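Local coordinates for putative uncharacterized protein (Trichoplax adhaerens, PDB 5OI9) that probably takes part in centriole assembly as a STIL-family protein, represented here by its N-terminal domain, which may bind a CEP85-like partner, at residues L48-A51 with Q52-A55; S159-I162 with K163-L166; D262-S266 with I267-Y271. All coordinates share one frame; numbering follows the deposited sequence.

Contact 1 of 3, residues L48-A51 with Q52-A55; sequences LRLA and QRSA
Ser54 turns its OG beside its own backbone N (chi1 -52°), and this rotation swings the hydroxyl back along helix 45-61 to the carbonyl of Leu50, one turn earlier. Arg53 instead runs extended from a CG anti to the backbone N and bends only at chi3 (62°), which lays its guanidinium alongside the end of Leu50. All of this takes place within two turns of an alpha-helix, whose i to i+4 ladder is unbroken: Gln52 N donates to Leu48 O, Arg53 N to Arg49 O at 2.8 Å, Ser54 N to Leu50 O and Ala55 N to Ala51 O at 3.0 Å. Leu50 O is thus gripped twice, since Ser54 N and Ser54 OG reach it from opposite faces of the carbonyl plane. Arg53 and Leu50 lie side by side and point the same way, with Leu50 CD2 at the guanidinium edge, near its plane, 3.4 Å from Arg53 NH2. The charged group therefore meets the methyl without stacking on it. The inner side of the helix packs on the curled mixed sheet: Ala51 and Ala55 touch Met124 of strand 118-126, while Gln52 lies against Tyr174 and Val176 of strand 167-176. Arg49 is turned elsewhere, its NE forming a salt bridge with Glu45. Its carbonyl, already taking the bond from Arg53 N, also accepts from a water, which lies 2.9 Å from Arg49 O.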
loop_
_atom_site.group_PDB
_atom_site.type_symbol
_atom_site.label_atom_id
_atom_site.label_comp_id
_atom_site.label_asym_id
_atom_site.label_seq_id
_atom_site.Cartn_x
_atom_site.Cartn_y
_atom_site.Cartn_z
ATOM N N LEU A 48 15.522 4.931 15.040
ATOM C CA LEU A 48 15.292 4.168 16.265
ATOM C C LEU A 48 15.967 4.829 17.461
ATOM O O LEU A 48 15.408 4.848 18.564
ATOM C CB LEU A 48 15.795 2.732 16.100
ATOM C CG LEU A 48 15.010 1.817 15.159
ATOM C CD1 LEU A 48 15.730 0.489 14.987
ATOM C CD2 LEU A 48 13.595 1.600 15.675
ATOM N N ARG A 49 17.172 5.373 17.264
ATOM C CA ARG A 49 17.859 6.053 18.357
ATOM C C ARG A 49 17.104 7.306 18.787
ATOM O O ARG A 49 16.982 7.584 19.986
ATOM C CB ARG A 49 19.291 6.399 17.948
ATOM C CG ARG A 49 20.104 7.067 19.052
ATOM C CD ARG A 49 21.503 7.441 18.582
ATOM N NE ARG A 49 22.327 6.267 18.310
ATOM C CZ ARG A 49 23.069 5.647 19.223
ATOM N NH1 ARG A 49 23.091 6.086 20.473
ATOM N NH2 ARG A 49 23.788 4.585 18.885
ATOM N N LEU A 50 16.581 8.071 17.822
ATOM C CA LEU A 50 15.763 9.232 18.159
ATOM C C LEU A 50 14.476 8.815 18.861
ATOM O O LEU A 50 14.045 9.470 19.817
ATOM C CB LEU A 50 15.445 10.037 16.900
ATOM C CG LEU A 50 16.608 10.710 16.172
ATOM C CD1 LEU A 50 16.126 11.314 14.865
ATOM C CD2 LEU A 50 17.248 11.773 17.048
ATOM N N ALA A 51 13.848 7.732 18.398
ATOM C CA ALA A 51 12.631 7.247 19.041
ATOM C C ALA A 51 12.900 6.841 20.484
ATOM O O ALA A 51 12.147 7.205 21.396
ATOM C CB ALA A 51 12.051 6.073 18.252
ATOM N N GLN A 52 13.974 6.083 20.710
ATOM C CA GLN A 52 14.300 5.662 22.067
ATOM C C GLN A 52 14.711 6.851 22.925
ATOM O O GLN A 52 14.361 6.920 24.109
ATOM C CB GLN A 52 15.404 4.603 22.037
ATOM C CG GLN A 52 15.676 3.930 23.375
ATOM C CD GLN A 52 16.527 4.779 24.301
ATOM O OE1 GLN A 52 17.415 5.505 23.856
ATOM N NE2 GLN A 52 16.247 4.705 25.595
ATOM N N ARG A 53 15.458 7.795 22.346
ATOM C CA ARG A 53 15.869 8.982 23.089
ATOM C C ARG A 53 14.657 9.771 23.568
ATOM O O ARG A 53 14.563 10.134 24.746
ATOM C CB ARG A 53 16.776 9.854 22.219
ATOM C CG ARG A 53 17.266 11.124 22.894
ATOM C CD ARG A 53 18.162 11.937 21.968
ATOM N NE ARG A 53 17.458 12.380 20.767
ATOM C CZ ARG A 53 16.778 13.520 20.677
ATOM N NH1 ARG A 53 16.707 14.338 21.719
ATOM N NH2 ARG A 53 16.167 13.842 19.545
ATOM N N SER A 54 13.711 10.036 22.663
ATOM C CA SER A 54 12.507 10.767 23.041
ATOM C C SER A 54 11.692 9.994 24.068
ATOM O O SER A 54 11.153 10.579 25.015
ATOM C CB SER A 54 11.666 11.061 21.800
ATOM O OG SER A 54 12.449 11.691 20.801
ATOM N N ALA A 55 11.600 8.674 23.903
ATOM C CA ALA A 55 10.818 7.861 24.827
ATOM C C ALA A 55 11.434 7.855 26.220
ATOM O O ALA A 55 10.714 7.920 27.224
ATOM C CB ALA A 55 10.692 6.434 24.293
HETATM O O HOH W 1 18.652 6.671 22.116
#

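Contact 2 of 3, residues S159-I162 with K163-L166; sequences SVDI and KDML
Asp161 O and Ile162 O accept in turn from Asp164 N and Met165 N, both at 3.0 Å, in two successive i to i+3 bonds that wind the chain into a short 3-10 turn between helix 139-155 and strand 167-176. At its start Asp161 makes an Asx turn: its OD1 takes the backbone N of Lys163 at 2.9 Å, approached 45° out of the carboxylate plane. Lys163 then curls back on the same group. Its chain bends at chi3 and chi4 (-68° and -64°), which brings it round to the oxygen edge of the carboxylate, CE 3.2 Å from Asp161 OD2. There Lys163 NZ bonds OD1 of Asp161 at 2.8 Å on the syn lone pair, with a weaker bond to OD2. This salt bridge and the backbone bond together fix the rotation of the carboxylate, with OD1 gripped by two donors from one residue. The apolar residues of the turn pack into the fold: Ile162 on Leu77 and Ile79 of strand 69-79, and Met165, present as selenomethionine, on Trp273 of helix 270-281. The carboxylate of Asp164 reaches back to Asp161, its OD2 3.3 Å from Asp161 CB. A water joins the two residues, accepting from Asp161 N and donating to Asp164 OD2 at 2.8 Å.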
loop_
_atom_site.group_PDB
_atom_site.type_symbol
_atom_site.label_atom_id
_atom_site.label_comp_id
_atom_site.label_asym_id
_atom_site.label_seq_id
_atom_site.Cartn_x
_atom_site.Cartn_y
_atom_site.Cartn_z
ATOM N N SER A 159 -6.489 10.103 -5.097
ATOM C CA SER A 159 -5.884 9.273 -6.129
ATOM C C SER A 159 -5.455 7.927 -5.557
ATOM O O SER A 159 -5.182 7.794 -4.361
ATOM C CB SER A 159 -4.675 9.984 -6.743
ATOM O OG SER A 159 -5.061 11.178 -7.403
ATOM N N VAL A 160 -5.394 6.921 -6.432
ATOM C CA VAL A 160 -4.955 5.593 -6.021
ATOM C C VAL A 160 -3.554 5.680 -5.437
ATOM O O VAL A 160 -2.651 6.284 -6.030
ATOM C CB VAL A 160 -5.011 4.619 -7.207
ATOM C CG1 VAL A 160 -4.285 3.326 -6.868
ATOM C CG2 VAL A 160 -6.458 4.334 -7.592
ATOM N N ASP A 161 -3.370 5.081 -4.261
ATOM C CA ASP A 161 -2.098 5.105 -3.548
ATOM C C ASP A 161 -1.788 3.696 -3.068
ATOM O O ASP A 161 -2.592 3.094 -2.348
ATOM C CB ASP A 161 -2.151 6.083 -2.368
ATOM C CG ASP A 161 -0.774 6.421 -1.815
ATOM O OD1 ASP A 161 0.157 5.597 -1.945
ATOM O OD2 ASP A 161 -0.624 7.522 -1.244
ATOM N N ILE A 162 -0.623 3.174 -3.464
ATOM C CA ILE A 162 -0.215 1.842 -3.028
ATOM C C ILE A 162 -0.100 1.781 -1.511
ATOM O O ILE A 162 -0.320 0.726 -0.905
ATOM C CB ILE A 162 1.107 1.437 -3.711
ATOM C CG1 ILE A 162 0.981 1.554 -5.229
ATOM C CG2 ILE A 162 1.501 0.017 -3.334
ATOM C CD1 ILE A 162 2.235 1.154 -5.973
ATOM N N LYS A 163 0.228 2.908 -0.870
ATOM C CA LYS A 163 0.335 2.941 0.584
ATOM C C LYS A 163 -0.993 2.646 1.271
ATOM O O LYS A 163 -0.998 2.225 2.432
ATOM C CB LYS A 163 0.868 4.300 1.046
ATOM C CG LYS A 163 2.283 4.605 0.580
ATOM C CD LYS A 163 2.773 5.943 1.122
ATOM C CE LYS A 163 2.020 7.109 0.504
ATOM N NZ LYS A 163 2.261 7.210 -0.964
ATOM N N ASP A 164 -2.118 2.853 0.583
ATOM C CA ASP A 164 -3.419 2.526 1.152
ATOM C C ASP A 164 -3.690 1.028 1.181
ATOM O O ASP A 164 -4.699 0.612 1.759
ATOM C CB ASP A 164 -4.533 3.221 0.366
ATOM C CG ASP A 164 -4.444 4.732 0.435
ATOM O OD1 ASP A 164 -4.008 5.256 1.481
ATOM O OD2 ASP A 164 -4.818 5.395 -0.556
HETATM N N MSE A 165 -2.827 0.219 0.571
HETATM C CA MSE A 165 -3.049 -1.221 0.459
HETATM C C MSE A 165 -2.401 -2.026 1.584
HETATM O O MSE A 165 -2.526 -3.245 1.622
HETATM C CB MSE A 165 -2.526 -1.734 -0.884
HETATM C CG MSE A 165 -3.142 -1.041 -2.074
HETATM SE SE MSE A 165 -5.071 -1.232 -2.041
HETATM C CE MSE A 165 -5.519 0.441 -2.937
ATOM N N LEU A 166 -1.699 -1.350 2.491
ATOM C CA LEU A 166 -1.060 -2.040 3.605
ATOM C C LEU A 166 -1.104 -1.164 4.847
ATOM O O LEU A 166 -1.079 0.067 4.760
ATOM C CB LEU A 166 0.386 -2.434 3.276
ATOM C CG LEU A 166 1.337 -1.352 2.763
ATOM C CD1 LEU A 166 2.120 -0.724 3.907
ATOM C CD2 LEU A 166 2.273 -1.930 1.717
HETATM O O HOH W 2 -5.905 3.956 -2.657
#

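Contact 3 of 3, residues D262-S266 with I267-Y271; sequences DGVIS and IHHPY
Val264 and His269 cross at an angle at the bend that carries strand 256-264 into helix 270-281, the first connection of a beta-alpha-beta unit completed by strand 296-302. The valine sets CG1 over one face of the imidazole as a CH-pi contact, 4.0 Å from the ring centroid and 24° off the normal; the methyl sits offset toward the rim, 3.7 Å from His269 CG. The ring lies there because CG of His269 is anti to its backbone N (chi1 -164°). Its edge is used differently: Tyr271 N donates to His269 ND1 at 3.0 Å, nearly in the ring plane, a capping bond from the first turn of the helix to the N-cap residue. Tyr271 comes only obliquely to the same valine, Tyr271 CD2 lying 4.5 Å from Val264 CG1. Further back, Ser266 folds its OG between its own N and carbonyl carbon and accepts from His268 N at 3.2 Å, an ST turn. The same OG lies at the edge of the His268 imidazole, near its plane, 3.5 Å from His268 CD2. A type I turn from Ser266 to His269 is closed by a weak bond from His269 N to Ser266 O. Were His269 replaced by an alanine, Tyr271 N would probably lose its capping acceptor and Val264 CG1 the flat surface it rests on. Since ND1 acts as acceptor, a neutral His269 would be expected to carry its ring proton on NE2, so that one imidazole both caps the N-terminus of the helix with its edge and offers its face to an apolar neighbour.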
loop_
_atom_site.group_PDB
_atom_site.type_symbol
_atom_site.label_atom_id
_atom_site.label_comp_id
_atom_site.label_asym_id
_atom_site.label_seq_id
_atom_site.Cartn_x
_atom_site.Cartn_y
_atom_site.Cartn_z
ATOM N N ASP A 262 -1.912 4.098 -16.234
ATOM C CA ASP A 262 -0.812 4.577 -17.057
ATOM C C ASP A 262 0.477 4.557 -16.245
ATOM O O ASP A 262 0.460 4.687 -15.018
ATOM C CB ASP A 262 -1.099 5.999 -17.569
ATOM C CG ASP A 262 0.016 6.555 -18.430
ATOM O OD1 ASP A 262 0.757 5.758 -19.043
ATOM O OD2 ASP A 262 0.157 7.796 -18.485
ATOM N N GLY A 263 1.598 4.378 -16.938
ATOM C CA GLY A 263 2.901 4.541 -16.323
ATOM C C GLY A 263 3.488 3.318 -15.657
ATOM O O GLY A 263 4.322 3.467 -14.758
ATOM N N VAL A 264 3.086 2.114 -16.061
ATOM C CA VAL A 264 3.674 0.884 -15.549
ATOM C C VAL A 264 4.266 0.112 -16.720
ATOM O O VAL A 264 3.960 0.371 -17.886
ATOM C CB VAL A 264 2.656 0.012 -14.784
ATOM C CG1 VAL A 264 2.040 0.792 -13.635
ATOM C CG2 VAL A 264 1.579 -0.499 -15.728
ATOM N N ILE A 265 5.122 -0.853 -16.396
ATOM C CA ILE A 265 5.740 -1.676 -17.430
ATOM C C ILE A 265 4.837 -2.836 -17.825
ATOM O O ILE A 265 4.741 -3.180 -19.007
ATOM C CB ILE A 265 7.129 -2.162 -16.963
ATOM C CG1 ILE A 265 8.150 -1.031 -17.098
ATOM C CG2 ILE A 265 7.579 -3.378 -17.756
ATOM C CD1 ILE A 265 9.532 -1.389 -16.611
ATOM N N SER A 266 4.149 -3.444 -16.863
ATOM C CA SER A 266 3.271 -4.570 -17.151
ATOM C C SER A 266 2.104 -4.554 -16.173
ATOM O O SER A 266 2.013 -3.696 -15.291
ATOM C CB SER A 266 4.028 -5.900 -17.077
ATOM O OG SER A 266 4.293 -6.258 -15.733
ATOM N N ILE A 267 1.204 -5.527 -16.335
ATOM C CA ILE A 267 0.059 -5.657 -15.445
ATOM C C ILE A 267 0.450 -6.162 -14.065
ATOM O O ILE A 267 -0.352 -6.075 -13.128
ATOM C CB ILE A 267 -0.992 -6.582 -16.095
ATOM C CG1 ILE A 267 -2.337 -6.467 -15.375
ATOM C CG2 ILE A 267 -0.493 -8.023 -16.131
ATOM C CD1 ILE A 267 -3.403 -7.336 -15.956
ATOM N N HIS A 268 1.672 -6.673 -13.908
ATOM C CA HIS A 268 2.122 -7.201 -12.627
ATOM C C HIS A 268 2.565 -6.118 -11.652
ATOM O O HIS A 268 2.848 -6.437 -10.492
ATOM C CB HIS A 268 3.269 -8.189 -12.846
ATOM C CG HIS A 268 2.928 -9.306 -13.780
ATOM N ND1 HIS A 268 2.082 -10.336 -13.431
ATOM C CD2 HIS A 268 3.318 -9.555 -15.053
ATOM C CE1 HIS A 268 1.965 -11.171 -14.447
ATOM N NE2 HIS A 268 2.703 -10.719 -15.445
ATOM N N HIS A 269 2.638 -4.866 -12.085
ATOM C CA HIS A 269 2.997 -3.786 -11.178
ATOM C C HIS A 269 1.953 -3.688 -10.069
ATOM O O HIS A 269 0.748 -3.671 -10.360
ATOM C CB HIS A 269 3.097 -2.464 -11.939
ATOM C CG HIS A 269 3.810 -1.382 -11.189
ATOM N ND1 HIS A 269 3.255 -0.733 -10.107
ATOM C CD2 HIS A 269 5.031 -0.827 -11.372
ATOM C CE1 HIS A 269 4.103 0.171 -9.653
ATOM N NE2 HIS A 269 5.190 0.135 -10.404
ATOM N N PRO A 270 2.361 -3.637 -8.798
ATOM C CA PRO A 270 1.366 -3.603 -7.711
ATOM C C PRO A 270 0.431 -2.404 -7.768
ATOM O O PRO A 270 -0.641 -2.445 -7.151
ATOM C CB PRO A 270 2.226 -3.587 -6.438
ATOM C CG PRO A 270 3.590 -3.167 -6.884
ATOM C CD PRO A 270 3.744 -3.646 -8.293
ATOM N N TYR A 271 0.794 -1.341 -8.491
ATOM C CA TYR A 271 -0.116 -0.212 -8.646
ATOM C C TYR A 271 -1.380 -0.608 -9.402
ATOM O O TYR A 271 -2.454 -0.056 -9.139
ATOM C CB TYR A 271 0.592 0.938 -9.365
ATOM C CG TYR A 271 -0.271 2.165 -9.570
ATOM C CD1 TYR A 271 -0.378 3.133 -8.579
ATOM C CD2 TYR A 271 -0.972 2.358 -10.754
ATOM C CE1 TYR A 271 -1.161 4.254 -8.759
ATOM C CE2 TYR A 271 -1.757 3.478 -10.943
ATOM C CZ TYR A 271 -1.848 4.424 -9.942
ATOM O OH TYR A 271 -2.625 5.544 -10.124
#

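Contact 2 lies close to the centre of the chain and contact 3 beside it, about 14 Å between their centres. Contact 1 stands apart: its centre lies about 28 Å from that of contact 2 and about 38 Å from that of contact 3, contacts 1 and 3 being on opposite sides of the chain's centre. Contacts 2 and 3 meet through Ile162 CD1, which packs 3.8 Å from Tyr271 CB, so the loop before strand 167-176 rests on the start of helix 270-281. Contacts 1 and 2 are partly buried; contact 1 repeats backbone bonding along a helix over a sheet, and contact 2 joins a salt bridge to turn bonds. The buried contact 3 combines a histidine N-cap bond, CH-pi packing and a serine turn.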